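Local coordinates for putative capsular polysaccharide biosynthesis protein (Streptococcus pneumoniae serotype 4, PDB 6EWJ) that probably acts as a pyridoxal-phosphate-dependent sugar aminotransferase, an essential enzyme of teichoic acid biosynthesis in the pneumococcus, at residues T129-G139 with I171-A180; A64-L75 with A194-H202. All coordinates share one frame; numbering follows the deposited sequence.

Contact 1 of 2, residues T129-G139 with I171-A180; sequences TKVIIPVELAG and IVIVSDSAHA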
ATOM      1  N   THR A 129       5.641  27.542   4.547  1.00 31.58           N
ATOM      2  CA  THR A 129       4.444  26.927   4.002  1.00 30.22           C
ATOM      3  C   THR A 129       4.718  26.508   2.566  1.00 29.82           C
ATOM      4  O   THR A 129       5.130  27.341   1.741  1.00 30.42           O
ATOM      5  CB  THR A 129       3.209  27.854   4.025  1.00 30.47           C
ATOM      6  OG1 THR A 129       3.094  28.495   5.293  1.00 30.52           O
ATOM      7  CG2 THR A 129       1.928  27.033   3.775  1.00 29.31           C
ATOM      8  N   LYS A 130       4.534  25.210   2.295  1.00 29.29           N
ATOM      9  CA  LYS A 130       4.648  24.643   0.948  1.00 29.25           C
ATOM     10  C   LYS A 130       3.339  24.223   0.303  1.00 27.36           C
ATOM     11  O   LYS A 130       3.211  24.263  -0.941  1.00 27.55           O
ATOM     12  CB  LYS A 130       5.571  23.417   0.938  1.00 29.76           C
ATOM     13  CG  LYS A 130       6.998  23.652   1.389  1.00 31.45           C
ATOM     14  CD  LYS A 130       7.681  24.809   0.679  1.00 33.82           C
ATOM     15  CE  LYS A 130       9.158  24.852   1.031  1.00 35.47           C
ATOM     16  NZ  LYS A 130       9.820  25.924   0.289  1.00 37.34           N
ATOM     17  N   VAL A 131       2.376  23.785   1.106  1.00 25.09           N
ATOM     18  CA  VAL A 131       1.170  23.144   0.592  1.00 23.62           C
ATOM     19  C   VAL A 131      -0.019  23.521   1.451  1.00 22.89           C
ATOM     20  O   VAL A 131       0.105  23.671   2.680  1.00 23.12           O
ATOM     21  CB  VAL A 131       1.297  21.607   0.570  1.00 22.80           C
ATOM     22  CG1 VAL A 131      -0.032  20.929   0.283  1.00 21.97           C
ATOM     23  CG2 VAL A 131       2.308  21.161  -0.468  1.00 23.33           C
ATOM     24  N   ILE A 132      -1.162  23.686   0.805  1.00 22.03           N
ATOM     25  CA  ILE A 132      -2.434  23.808   1.471  1.00 21.18           C
ATOM     26  C   ILE A 132      -3.261  22.612   1.010  1.00 20.24           C
ATOM     27  O   ILE A 132      -3.347  22.336  -0.207  1.00 19.78           O
ATOM     28  CB  ILE A 132      -3.163  25.118   1.118  1.00 21.63           C
ATOM     29  CG1 ILE A 132      -2.346  26.307   1.584  1.00 22.70           C
ATOM     30  CG2 ILE A 132      -4.543  25.156   1.791  1.00 21.31           C
ATOM     31  CD1 ILE A 132      -2.742  27.639   0.995  1.00 23.84           C
ATOM     32  N   ILE A 133      -3.881  21.922   1.974  1.00 19.53           N
ATOM     33  CA  ILE A 133      -4.801  20.806   1.701  1.00 19.02           C
ATOM     34  C   ILE A 133      -6.265  21.126   2.129  1.00 19.43           C
ATOM     35  O   ILE A 133      -6.677  20.765   3.236  1.00 19.98           O
ATOM     36  CB  ILE A 133      -4.324  19.462   2.376  1.00 18.22           C
ATOM     37  CG1 ILE A 133      -2.837  19.193   2.090  1.00 18.30           C
ATOM     38  CG2 ILE A 133      -5.186  18.274   1.885  1.00 17.68           C
ATOM     39  CD1 ILE A 133      -2.275  17.904   2.721  1.00 17.80           C
ATOM     40  N   PRO A 134      -7.062  21.776   1.255  1.00 20.07           N
ATOM     41  CA  PRO A 134      -8.492  21.827   1.499  1.00 19.91           C
ATOM     42  C   PRO A 134      -9.135  20.434   1.407  1.00 19.68           C
ATOM     43  O   PRO A 134      -8.666  19.599   0.601  1.00 20.01           O
ATOM     44  CB  PRO A 134      -9.017  22.705   0.333  1.00 20.69           C
ATOM     45  CG  PRO A 134      -7.810  23.270  -0.358  1.00 20.98           C
ATOM     46  CD  PRO A 134      -6.736  22.241  -0.109  1.00 20.43           C
ATOM     47  N   VAL A 135     -10.206  20.220   2.162  1.00 18.97           N
ATOM     48  CA  VAL A 135     -11.003  19.023   2.039  1.00 18.32           C
ATOM     49  C   VAL A 135     -12.374  19.328   1.462  1.00 18.15           C
ATOM     50  O   VAL A 135     -13.073  20.265   1.916  1.00 18.10           O
ATOM     51  CB  VAL A 135     -11.140  18.267   3.383  1.00 18.24           C
ATOM     52  CG1 VAL A 135     -11.818  19.083   4.457  1.00 19.14           C
ATOM     53  CG2 VAL A 135     -11.907  16.975   3.226  1.00 18.00           C
ATOM     54  N   GLU A 136     -12.777  18.530   0.494  1.00 17.70           N
ATOM     55  CA  GLU A 136     -14.009  18.755  -0.208  1.00 18.03           C
ATOM     56  C   GLU A 136     -15.073  17.931   0.536  1.00 17.94           C
ATOM     57  O   GLU A 136     -15.566  16.903   0.088  1.00 17.85           O
ATOM     58  CB  GLU A 136     -13.908  18.399  -1.692  1.00 18.55           C
ATOM     59  CG  GLU A 136     -12.596  18.703  -2.377  1.00 19.09           C
ATOM     60  CD  GLU A 136     -12.189  20.168  -2.437  1.00 20.33           C
ATOM     61  OE1 GLU A 136     -12.916  21.081  -1.971  1.00 20.76           O
ATOM     62  OE2 GLU A 136     -11.063  20.393  -2.957  1.00 22.26           O
ATOM     63  N   LEU A 137     -15.422  18.421   1.724  1.00 18.06           N
ATOM     64  CA  LEU A 137     -16.226  17.641   2.650  1.00 18.12           C
ATOM     65  C   LEU A 137     -17.588  17.301   2.078  1.00 18.22           C
ATOM     66  O   LEU A 137     -18.308  18.200   1.596  1.00 18.38           O
ATOM     67  CB  LEU A 137     -16.427  18.381   3.958  1.00 18.76           C
ATOM     68  CG  LEU A 137     -17.104  17.559   5.052  1.00 19.61           C
ATOM     69  CD1 LEU A 137     -16.153  16.520   5.645  1.00 19.18           C
ATOM     70  CD2 LEU A 137     -17.553  18.509   6.164  1.00 20.55           C
ATOM     71  N   ALA A 138     -17.967  16.024   2.212  1.00 17.56           N
ATOM     72  CA  ALA A 138     -19.221  15.480   1.745  1.00 18.26           C
ATOM     73  C   ALA A 138     -19.445  15.566   0.225  1.00 18.50           C
ATOM     74  O   ALA A 138     -20.494  15.164  -0.260  1.00 19.39           O
ATOM     75  CB  ALA A 138     -20.374  16.112   2.492  1.00 18.75           C
ATOM     76  N   GLY A 139     -18.459  16.062  -0.509  1.00 18.64           N
ATOM     77  CA  GLY A 139     -18.530  16.303  -1.974  1.00 19.17           C
ATOM     78  C   GLY A 139     -18.586  17.770  -2.340  1.00 20.09           C
ATOM     79  O   GLY A 139     -18.476  18.152  -3.513  1.00 20.15           O
ATOM     80  N   ILE A 171       2.874  28.562  -2.989  1.00 31.05           N
ATOM     81  CA  ILE A 171       2.218  27.475  -2.257  1.00 28.72           C
ATOM     82  C   ILE A 171       1.408  26.642  -3.242  1.00 27.42           C
ATOM     83  O   ILE A 171       0.680  27.186  -4.061  1.00 27.48           O
ATOM     84  CB  ILE A 171       1.307  28.016  -1.126  1.00 28.58           C
ATOM     85  CG1 ILE A 171       2.154  28.648  -0.017  1.00 29.09           C
ATOM     86  CG2 ILE A 171       0.482  26.893  -0.497  1.00 27.12           C
ATOM     87  CD1 ILE A 171       1.410  29.570   0.920  1.00 29.18           C
ATOM     88  N   VAL A 172       1.533  25.322  -3.143  1.00 25.73           N
ATOM     89  CA  VAL A 172       0.816  24.402  -4.014  1.00 24.99           C
ATOM     90  C   VAL A 172      -0.471  24.011  -3.296  1.00 23.74           C
ATOM     91  O   VAL A 172      -0.447  23.703  -2.064  1.00 22.94           O
ATOM     92  CB  VAL A 172       1.700  23.180  -4.390  1.00 24.62           C
ATOM     93  CG1 VAL A 172       0.889  22.126  -5.146  1.00 24.12           C
ATOM     94  CG2 VAL A 172       2.905  23.613  -5.225  1.00 25.54           C
ATOM     95  N   ILE A 173      -1.591  23.993  -4.036  1.00 22.83           N
ATOM     96  CA  ILE A 173      -2.866  23.653  -3.449  1.00 22.09           C
ATOM     97  C   ILE A 173      -3.262  22.278  -3.861  1.00 21.16           C
ATOM     98  O   ILE A 173      -3.442  22.040  -5.036  1.00 21.29           O
ATOM     99  CB  ILE A 173      -3.981  24.656  -3.801  1.00 22.57           C
ATOM    100  CG1 ILE A 173      -3.561  26.063  -3.372  1.00 23.37           C
ATOM    101  CG2 ILE A 173      -5.263  24.251  -3.088  1.00 21.86           C
ATOM    102  CD1 ILE A 173      -4.557  27.144  -3.722  1.00 24.24           C
ATOM    103  N   VAL A 174      -3.403  21.389  -2.871  1.00 20.44           N
ATOM    104  CA  VAL A 174      -3.670  19.980  -3.098  1.00 19.61           C
ATOM    105  C   VAL A 174      -5.030  19.661  -2.521  1.00 19.73           C
ATOM    106  O   VAL A 174      -5.211  19.645  -1.291  1.00 20.09           O
ATOM    107  CB  VAL A 174      -2.628  19.096  -2.420  1.00 19.04           C
ATOM    108  CG1 VAL A 174      -2.989  17.623  -2.564  1.00 18.22           C
ATOM    109  CG2 VAL A 174      -1.246  19.417  -2.979  1.00 19.54           C
ATOM    110  N   SER A 175      -5.971  19.325  -3.386  1.00 19.56           N
ATOM    111  CA  SER A 175      -7.313  18.950  -2.956  1.00 19.26           C
ATOM    112  C   SER A 175      -7.397  17.547  -2.362  1.00 18.80           C
ATOM    113  O   SER A 175      -7.071  16.553  -3.064  1.00 18.27           O
ATOM    114  CB  SER A 175      -8.297  19.007  -4.140  1.00 19.34           C
ATOM    115  OG  SER A 175      -9.570  18.477  -3.722  1.00 19.60           O
ATOM    116  N   ASP A 176      -7.878  17.441  -1.118  1.00 18.53           N
ATOM    117  CA  ASP A 176      -8.387  16.175  -0.639  1.00 18.65           C
ATOM    118  C   ASP A 176      -9.808  15.965  -1.102  1.00 18.21           C
ATOM    119  O   ASP A 176     -10.762  16.421  -0.465  1.00 18.34           O
ATOM    120  CB  ASP A 176      -8.274  16.042   0.880  1.00 18.85           C
ATOM    121  CG  ASP A 176      -8.794  14.710   1.384  1.00 18.96           C
ATOM    122  OD1 ASP A 176      -9.328  13.895   0.594  1.00 18.60           O
ATOM    123  OD2 ASP A 176      -8.689  14.453   2.613  1.00 19.69           O
ATOM    124  N   SER A 177      -9.933  15.300  -2.261  1.00 18.35           N
ATOM    125  CA  SER A 177     -11.230  14.948  -2.882  1.00 18.16           C
ATOM    126  C   SER A 177     -11.670  13.501  -2.636  1.00 17.37           C
ATOM    127  O   SER A 177     -12.320  12.868  -3.468  1.00 17.58           O
ATOM    128  CB  SER A 177     -11.186  15.238  -4.372  1.00 19.10           C
ATOM    129  OG  SER A 177     -11.278  16.629  -4.587  1.00 20.23           O
ATOM    130  N   ALA A 178     -11.358  12.979  -1.473  1.00 17.06           N
ATOM    131  CA  ALA A 178     -11.814  11.656  -1.143  1.00 17.11           C
ATOM    132  C   ALA A 178     -13.352  11.561  -1.341  1.00 17.43           C
ATOM    133  O   ALA A 178     -13.843  10.530  -1.729  1.00 17.14           O
ATOM    134  CB  ALA A 178     -11.381  11.269   0.280  1.00 17.04           C
ATOM    135  N   HIS A 179     -14.077  12.614  -0.975  1.00 18.39           N
ATOM    136  CA  HIS A 179     -15.509  12.607  -0.997  1.00 19.12           C
ATOM    137  C   HIS A 179     -16.084  13.189  -2.273  1.00 19.70           C
ATOM    138  O   HIS A 179     -17.297  13.307  -2.380  1.00 20.75           O
ATOM    139  CB  HIS A 179     -16.052  13.434   0.170  1.00 20.25           C
ATOM    140  CG  HIS A 179     -15.623  12.965   1.524  1.00 19.81           C
ATOM    141  ND1 HIS A 179     -15.946  13.664   2.658  1.00 20.65           N
ATOM    142  CD2 HIS A 179     -14.941  11.871   1.945  1.00 20.59           C
ATOM    143  CE1 HIS A 179     -15.475  13.040   3.722  1.00 20.65           C
ATOM    144  NE2 HIS A 179     -14.858  11.939   3.321  1.00 19.75           N
ATOM    145  N   ALA A 180     -15.238  13.539  -3.244  1.00 19.26           N
ATOM    146  CA  ALA A 180     -15.633  14.491  -4.298  1.00 19.37           C
ATOM    147  C   ALA A 180     -15.405  14.047  -5.732  1.00 19.73           C
ATOM    148  O   ALA A 180     -15.483  14.876  -6.647  1.00 19.67           O
ATOM    149  CB  ALA A 180     -15.011  15.857  -4.048  1.00 19.31           C
TER
HETATM  150  O   HOH W   1     -13.247  14.920   0.147  1.00 25.44           O

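Contact 2 of 2, residues A64-L75 with A194-H202; sequences ATAALELILRVL and ADFTSFSFH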
ATOM      1  N   ALA A  64      -6.488   6.650  -1.217  1.00 16.45           N
ATOM      2  CA  ALA A  64      -6.310   8.076  -1.275  1.00 16.47           C
ATOM      3  C   ALA A  64      -5.154   8.526  -0.403  1.00 17.03           C
ATOM      4  O   ALA A  64      -4.527   9.560  -0.696  1.00 18.39           O
ATOM      5  CB  ALA A  64      -7.595   8.800  -0.850  1.00 16.67           C
ATOM      6  N   THR A  65      -4.963   7.860   0.742  1.00 16.24           N
ATOM      7  CA  THR A  65      -3.908   8.217   1.640  1.00 16.55           C
ATOM      8  C   THR A  65      -2.557   8.064   0.940  1.00 16.43           C
ATOM      9  O   THR A  65      -1.711   8.967   1.060  1.00 16.56           O
ATOM     10  CB  THR A  65      -3.919   7.339   2.919  1.00 16.98           C
ATOM     11  OG1 THR A  65      -5.157   7.488   3.592  1.00 17.58           O
ATOM     12  CG2 THR A  65      -2.858   7.755   3.876  1.00 17.71           C
ATOM     13  N   ALA A  66      -2.368   6.931   0.219  1.00 15.64           N
ATOM     14  CA  ALA A  66      -1.207   6.763  -0.650  1.00 15.71           C
ATOM     15  C   ALA A  66      -1.038   7.899  -1.654  1.00 15.94           C
ATOM     16  O   ALA A  66       0.088   8.390  -1.863  1.00 16.06           O
ATOM     17  CB  ALA A  66      -1.236   5.426  -1.356  1.00 15.60           C
ATOM     18  N   ALA A  67      -2.142   8.294  -2.326  1.00 16.17           N
ATOM     19  CA  ALA A  67      -2.083   9.334  -3.329  1.00 16.70           C
ATOM     20  C   ALA A  67      -1.660  10.658  -2.751  1.00 17.24           C
ATOM     21  O   ALA A  67      -0.780  11.340  -3.286  1.00 16.63           O
ATOM     22  CB  ALA A  67      -3.434   9.479  -4.040  1.00 17.37           C
ATOM     23  N   LEU A  68      -2.296  11.051  -1.636  1.00 17.79           N
ATOM     24  CA  LEU A  68      -1.956  12.321  -0.989  1.00 18.10           C
ATOM     25  C   LEU A  68      -0.499  12.313  -0.496  1.00 17.90           C
ATOM     26  O   LEU A  68       0.276  13.250  -0.747  1.00 17.51           O
ATOM     27  CB  LEU A  68      -2.916  12.611   0.161  1.00 18.57           C
ATOM     28  CG  LEU A  68      -3.058  14.031   0.702  1.00 19.91           C
ATOM     29  CD1 LEU A  68      -3.334  15.082  -0.375  1.00 20.43           C
ATOM     30  CD2 LEU A  68      -4.148  14.057   1.787  1.00 20.14           C
ATOM     31  N   GLU A  69      -0.085  11.246   0.162  1.00 17.83           N
ATOM     32  CA  GLU A  69       1.340  11.118   0.501  1.00 18.59           C
ATOM     33  C   GLU A  69       2.256  11.278  -0.701  1.00 18.52           C
ATOM     34  O   GLU A  69       3.308  11.961  -0.606  1.00 19.26           O
ATOM     35  CB  GLU A  69       1.666   9.800   1.265  1.00 18.93           C
ATOM     36  CG  GLU A  69       3.032   9.842   1.913  1.00 20.24           C
ATOM     37  CD  GLU A  69       3.263   8.788   3.017  1.00 21.43           C
ATOM     38  OE1 GLU A  69       2.291   8.316   3.655  1.00 22.31           O
ATOM     39  OE2 GLU A  69       4.437   8.449   3.296  1.00 21.30           O
ATOM     40  N   LEU A  70       1.961  10.560  -1.793  1.00 18.57           N
ATOM     41  CA  LEU A  70       2.860  10.620  -2.963  1.00 18.58           C
ATOM     42  C   LEU A  70       2.938  12.001  -3.565  1.00 19.14           C
ATOM     43  O   LEU A  70       4.003  12.419  -3.994  1.00 19.27           O
ATOM     44  CB  LEU A  70       2.531   9.574  -4.016  1.00 18.77           C
ATOM     45  CG  LEU A  70       2.878   8.115  -3.623  1.00 18.17           C
ATOM     46  CD1 LEU A  70       2.828   7.254  -4.871  1.00 18.15           C
ATOM     47  CD2 LEU A  70       4.215   7.954  -2.910  1.00 18.19           C
ATOM     48  N   ILE A  71       1.823  12.717  -3.575  1.00 18.79           N
ATOM     49  CA  ILE A  71       1.837  14.112  -4.023  1.00 19.23           C
ATOM     50  C   ILE A  71       2.867  14.916  -3.200  1.00 19.56           C
ATOM     51  O   ILE A  71       3.722  15.616  -3.748  1.00 19.73           O
ATOM     52  CB  ILE A  71       0.424  14.747  -3.933  1.00 19.38           C
ATOM     53  CG1 ILE A  71      -0.507  14.078  -4.957  1.00 19.10           C
ATOM     54  CG2 ILE A  71       0.502  16.254  -4.164  1.00 20.01           C
ATOM     55  CD1 ILE A  71      -1.978  14.385  -4.784  1.00 19.10           C
ATOM     56  N   LEU A  72       2.769  14.778  -1.870  1.00 19.06           N
ATOM     57  CA  LEU A  72       3.726  15.419  -1.011  1.00 19.57           C
ATOM     58  C   LEU A  72       5.136  14.981  -1.289  1.00 19.91           C
ATOM     59  O   LEU A  72       6.043  15.806  -1.275  1.00 20.20           O
ATOM     60  CB  LEU A  72       3.379  15.198   0.463  1.00 19.28           C
ATOM     61  CG  LEU A  72       2.059  15.751   0.969  1.00 18.72           C
ATOM     62  CD1 LEU A  72       2.002  15.516   2.478  1.00 18.60           C
ATOM     63  CD2 LEU A  72       1.884  17.219   0.636  1.00 19.15           C
ATOM     64  N   ARG A  73       5.351  13.678  -1.522  1.00 19.91           N
ATOM     65  CA  ARG A  73       6.708  13.209  -1.808  1.00 20.67           C
ATOM     66  C   ARG A  73       7.223  13.672  -3.183  1.00 21.24           C
ATOM     67  O   ARG A  73       8.406  13.967  -3.334  1.00 21.54           O
ATOM     68  CB  ARG A  73       6.836  11.696  -1.650  1.00 20.65           C
ATOM     69  CG  ARG A  73       6.614  11.238  -0.227  1.00 20.42           C
ATOM     70  CD  ARG A  73       6.796   9.746  -0.065  1.00 20.39           C
ATOM     71  NE  ARG A  73       6.610   9.371   1.329  1.00 20.56           N
ATOM     72  CZ  ARG A  73       7.480   9.528   2.316  1.00 21.48           C
ATOM     73  NH1 ARG A  73       8.703  10.020   2.130  1.00 22.35           N
ATOM     74  NH2 ARG A  73       7.126   9.152   3.544  1.00 21.90           N
ATOM     75  N   VAL A  74       6.329  13.812  -4.159  1.00 21.34           N
ATOM     76  CA  VAL A  74       6.721  14.321  -5.502  1.00 22.05           C
ATOM     77  C   VAL A  74       7.132  15.810  -5.355  1.00 23.61           C
ATOM     78  O   VAL A  74       8.179  16.245  -5.856  1.00 23.88           O
ATOM     79  CB  VAL A  74       5.595  14.138  -6.517  1.00 21.76           C
ATOM     80  CG1 VAL A  74       5.802  15.013  -7.748  1.00 22.45           C
ATOM     81  CG2 VAL A  74       5.450  12.655  -6.882  1.00 21.16           C
ATOM     82  N   LEU A  75       6.346  16.551  -4.578  1.00 23.77           N
ATOM     83  CA  LEU A  75       6.714  17.931  -4.226  1.00 25.24           C
ATOM     84  C   LEU A  75       7.963  18.089  -3.323  1.00 26.35           C
ATOM     85  O   LEU A  75       8.435  19.214  -3.121  1.00 27.18           O
ATOM     86  CB  LEU A  75       5.510  18.620  -3.580  1.00 24.39           C
ATOM     87  CG  LEU A  75       4.302  18.811  -4.490  1.00 23.91           C
ATOM     88  CD1 LEU A  75       3.148  19.347  -3.688  1.00 23.35           C
ATOM     89  CD2 LEU A  75       4.627  19.721  -5.680  1.00 25.00           C
ATOM     90  N   ALA A 194      -7.745  22.229  -8.252  1.00 23.63           N
ATOM     91  CA  ALA A 194      -6.538  22.351  -7.479  1.00 23.61           C
ATOM     92  C   ALA A 194      -5.343  22.026  -8.348  1.00 23.86           C
ATOM     93  O   ALA A 194      -5.480  21.473  -9.438  1.00 23.68           O
ATOM     94  CB  ALA A 194      -6.597  21.415  -6.295  1.00 22.68           C
ATOM     95  N   ASP A 195      -4.171  22.391  -7.854  1.00 24.44           N
ATOM     96  CA  ASP A 195      -2.911  22.008  -8.500  1.00 24.84           C
ATOM     97  C   ASP A 195      -2.746  20.486  -8.592  1.00 23.36           C
ATOM     98  O   ASP A 195      -2.438  19.919  -9.644  1.00 23.96           O
ATOM     99  CB  ASP A 195      -1.740  22.659  -7.777  1.00 25.47           C
ATOM    100  CG  ASP A 195      -1.780  24.155  -7.844  1.00 26.62           C
ATOM    101  OD1 ASP A 195      -2.018  24.724  -8.945  1.00 27.98           O
ATOM    102  OD2 ASP A 195      -1.546  24.808  -6.795  1.00 26.39           O
ATOM    103  N   PHE A 196      -2.988  19.817  -7.492  1.00 22.27           N
ATOM    104  CA  PHE A 196      -3.044  18.349  -7.444  1.00 20.67           C
ATOM    105  C   PHE A 196      -4.303  17.958  -6.687  1.00 19.84           C
ATOM    106  O   PHE A 196      -4.784  18.732  -5.820  1.00 19.95           O
ATOM    107  CB  PHE A 196      -1.811  17.747  -6.715  1.00 20.51           C
ATOM    108  CG  PHE A 196      -0.507  17.970  -7.399  1.00 21.04           C
ATOM    109  CD1 PHE A 196       0.164  19.180  -7.265  1.00 22.00           C
ATOM    110  CD2 PHE A 196       0.090  16.963  -8.125  1.00 21.08           C
ATOM    111  CE1 PHE A 196       1.375  19.390  -7.890  1.00 22.60           C
ATOM    112  CE2 PHE A 196       1.316  17.146  -8.742  1.00 21.79           C
ATOM    113  CZ  PHE A 196       1.962  18.366  -8.634  1.00 22.70           C
ATOM    114  N   THR A 197      -4.819  16.765  -6.983  1.00 19.03           N
ATOM    115  CA  THR A 197      -5.995  16.232  -6.302  1.00 18.59           C
ATOM    116  C   THR A 197      -5.803  14.746  -5.960  1.00 18.28           C
ATOM    117  O   THR A 197      -5.353  13.962  -6.816  1.00 18.28           O
ATOM    118  CB  THR A 197      -7.275  16.434  -7.145  1.00 18.84           C
ATOM    119  OG1 THR A 197      -7.406  17.825  -7.495  1.00 18.94           O
ATOM    120  CG2 THR A 197      -8.522  15.987  -6.401  1.00 18.26           C
ATOM    121  N   SER A 198      -6.190  14.356  -4.744  1.00 17.83           N
ATOM    122  CA  SER A 198      -6.388  12.932  -4.398  1.00 17.73           C
ATOM    123  C   SER A 198      -7.851  12.549  -4.287  1.00 17.03           C
ATOM    124  O   SER A 198      -8.642  13.245  -3.688  1.00 17.07           O
ATOM    125  CB  SER A 198      -5.707  12.533  -3.045  1.00 17.87           C
ATOM    126  OG  SER A 198      -6.043  13.475  -2.063  1.00 19.80           O
ATOM    127  N   PHE A 199      -8.158  11.382  -4.797  1.00 16.77           N
ATOM    128  CA  PHE A 199      -9.457  10.761  -4.713  1.00 16.59           C
ATOM    129  C   PHE A 199      -9.393   9.438  -3.986  1.00 16.39           C
ATOM    130  O   PHE A 199      -8.334   8.763  -3.962  1.00 16.43           O
ATOM    131  CB  PHE A 199      -9.978  10.482  -6.131  1.00 17.00           C
ATOM    132  CG  PHE A 199     -10.310  11.722  -6.929  1.00 17.34           C
ATOM    133  CD1 PHE A 199     -11.485  12.406  -6.704  1.00 17.60           C
ATOM    134  CD2 PHE A 199      -9.456  12.174  -7.955  1.00 18.06           C
ATOM    135  CE1 PHE A 199     -11.807  13.568  -7.428  1.00 18.15           C
ATOM    136  CE2 PHE A 199      -9.769  13.316  -8.694  1.00 18.10           C
ATOM    137  CZ  PHE A 199     -10.949  13.988  -8.438  1.00 18.73           C
ATOM    138  N   SER A 200     -10.537   9.017  -3.457  1.00 16.35           N
ATOM    139  CA  SER A 200     -10.619   7.781  -2.672  1.00 16.29           C
ATOM    140  C   SER A 200     -11.684   6.929  -3.342  1.00 16.77           C
ATOM    141  O   SER A 200     -12.754   7.424  -3.628  1.00 17.36           O
ATOM    142  CB  SER A 200     -11.077   7.999  -1.234  1.00 15.81           C
ATOM    143  OG  SER A 200     -11.248   6.766  -0.552  1.00 16.18           O
ATOM    144  N   PHE A 201     -11.379   5.638  -3.448  1.00 16.79           N
ATOM    145  CA  PHE A 201     -12.305   4.627  -3.910  1.00 17.62           C
ATOM    146  C   PHE A 201     -12.484   3.566  -2.838  1.00 17.92           C
ATOM    147  O   PHE A 201     -12.763   2.382  -3.125  1.00 17.77           O
ATOM    148  CB  PHE A 201     -11.785   3.965  -5.228  1.00 18.05           C
ATOM    149  CG  PHE A 201     -11.209   4.905  -6.227  1.00 17.97           C
ATOM    150  CD1 PHE A 201     -11.789   6.141  -6.512  1.00 18.87           C
ATOM    151  CD2 PHE A 201     -10.141   4.511  -6.984  1.00 18.63           C
ATOM    152  CE1 PHE A 201     -11.243   6.981  -7.478  1.00 18.94           C
ATOM    153  CE2 PHE A 201      -9.621   5.330  -8.001  1.00 18.87           C
ATOM    154  CZ  PHE A 201     -10.147   6.566  -8.210  1.00 18.99           C
ATOM    155  N   HIS A 202     -12.340   3.964  -1.570  1.00 18.43           N
ATOM    156  CA  HIS A 202     -12.582   3.069  -0.442  1.00 18.69           C
ATOM    157  C   HIS A 202     -13.992   2.486  -0.465  1.00 19.28           C
ATOM    158  O   HIS A 202     -14.930   3.119  -1.061  1.00 20.51           O
ATOM    159  CB  HIS A 202     -12.302   3.822   0.868  1.00 18.33           C
ATOM    160  CG  HIS A 202     -12.458   2.977   2.090  1.00 18.63           C
ATOM    161  ND1 HIS A 202     -13.632   2.921   2.813  1.00 19.42           N
ATOM    162  CD2 HIS A 202     -11.591   2.167   2.726  1.00 19.07           C
ATOM    163  CE1 HIS A 202     -13.482   2.090   3.833  1.00 19.67           C
ATOM    164  NE2 HIS A 202     -12.257   1.596   3.786  1.00 19.13           N
TER
HETATM  165  O   HOH W   2      -8.830   5.585   0.233  1.00 19.75           O

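Contact 1 of 2, residues T129-G139 with I171-A180
Strand 129-132 pairs in parallel with strand 172-177 inside the large mixed sheet, and the pairing carries on into the loop after Ile-132. Lys-130 O accepts from Val-172 N, Val-172 O takes the N-H of Ile-132, and Val-174 N reaches Ile-132 O at 2.8 Å; in the loop, Asp-176 N donates to Pro-134 O and Glu-136 N to Asp-176 O. On one face of the sheet Val-131 CG1 lies 3.8 Å from Val-174 CG2. On the other, Ile-132 CG1 rests 3.6 Å from Ile-171 CG2, and Pro-134 meets Ile-173 CG2 at about a right angle, under helix 144-153. Farther on, a bend in the Glu-136 side chain (chi2 -63°) brings the carboxylate back to Ser-175, whose OG donates to OE2 at 2.5 Å on the anti lone pair. Tyr-144 OH also bonds OE2 and Cys-142 N holds OE1, so both oxygens of this buried group are gripped. Ala-138 N donates to His-179 ND1 at 3.1 Å, only 9° out of the ring plane, which pins the imidazole at its edge; the Leu-137 side chain flanks the ring, with CD1 near His-179 CE1. A water accepts from His-179 N at 2.7 Å and donates to Asp-176 O. The two parallel strands are joined by a helical connection, a beta-alpha-beta crossover, and the turn after the second brings His-179 to the pyridoxal phosphate site.

Contact 2 of 2, residues A64-L75 with A194-H202
The Phe-196 ring is met obliquely by two aliphatic branches of residues 64-75: Ile-71 CG2 stands 3.8 Å from Phe-196 CG, and Leu-75 CD2 lies 3.9 Å from Phe-196 CE1. Both side chains point the opposite way to the phenylalanine as they pass it. Here helix 64-74 packs on the central mixed sheet of the large domain of the fold-type I (aspartate aminotransferase) fold, to which the DegT/DnrJ/EryC1 family belongs. The Phe-199 ring, whose side chain leaves the strand away from the helix, carries Thr-197 CG2 over one face, 3.7 Å above the plane and shifted toward the rim. On the far side of the helix, Arg-73 turns the NE and NH2 edge of its guanidinium to Glu-69 OE2, a side-on salt bridge lying within 5° of the guanidinium plane.

The helix runs nearly antiparallel to strand 196-200, at 165°, and the axes approach to 7.1 Å. Small residues let the two come so close: Ala-67 CB sits 3.9 Å from Ser-198 CB, while Leu-68 CD1 leans on Ser-198 OG. That hydroxyl takes the position between the backbone N and the carbonyl carbon (chi1 48°) and makes a weak bond to Ser-175 O on the next strand. Phe-196 is also covered by Met-228 of helix 225-236.

At the N-terminal end of the helix the packing gives way to the cofactor pocket. Ala-64, Thr-65 and Ser-200 are all known to bind pyridoxal phosphate, absent from this chain. Ala-64 CB presses against the strand, 3.2 Å from Phe-199 O. Ser-200 OG closes an ST turn by accepting from His-202 N, and the same hydroxyl is 2.8 Å from a water that accepts from Ala-64 N at 3.0 Å.

Along the chain contact 1 is nested inside contact 2: helix 64-74 comes first, then segments 129-139 and 171-180, and strand 196-200 last. Their centres are 9 Å apart, and they share one mixed sheet in which strands 172-177 and 196-200 are neighbours. Ser-175 N probably bonds to Phe-196 O across that seam, and Asp-195 OD2 probably holds Ile-173 N. The pocket draws on both contacts: the side chains of His-179 and Ser-200 lie about 6 Å apart, and each is about 4 Å from that of Lys-205, the predicted attachment point of the cofactor. Pieces distant in sequence thus assemble one pyridoxal phosphate site.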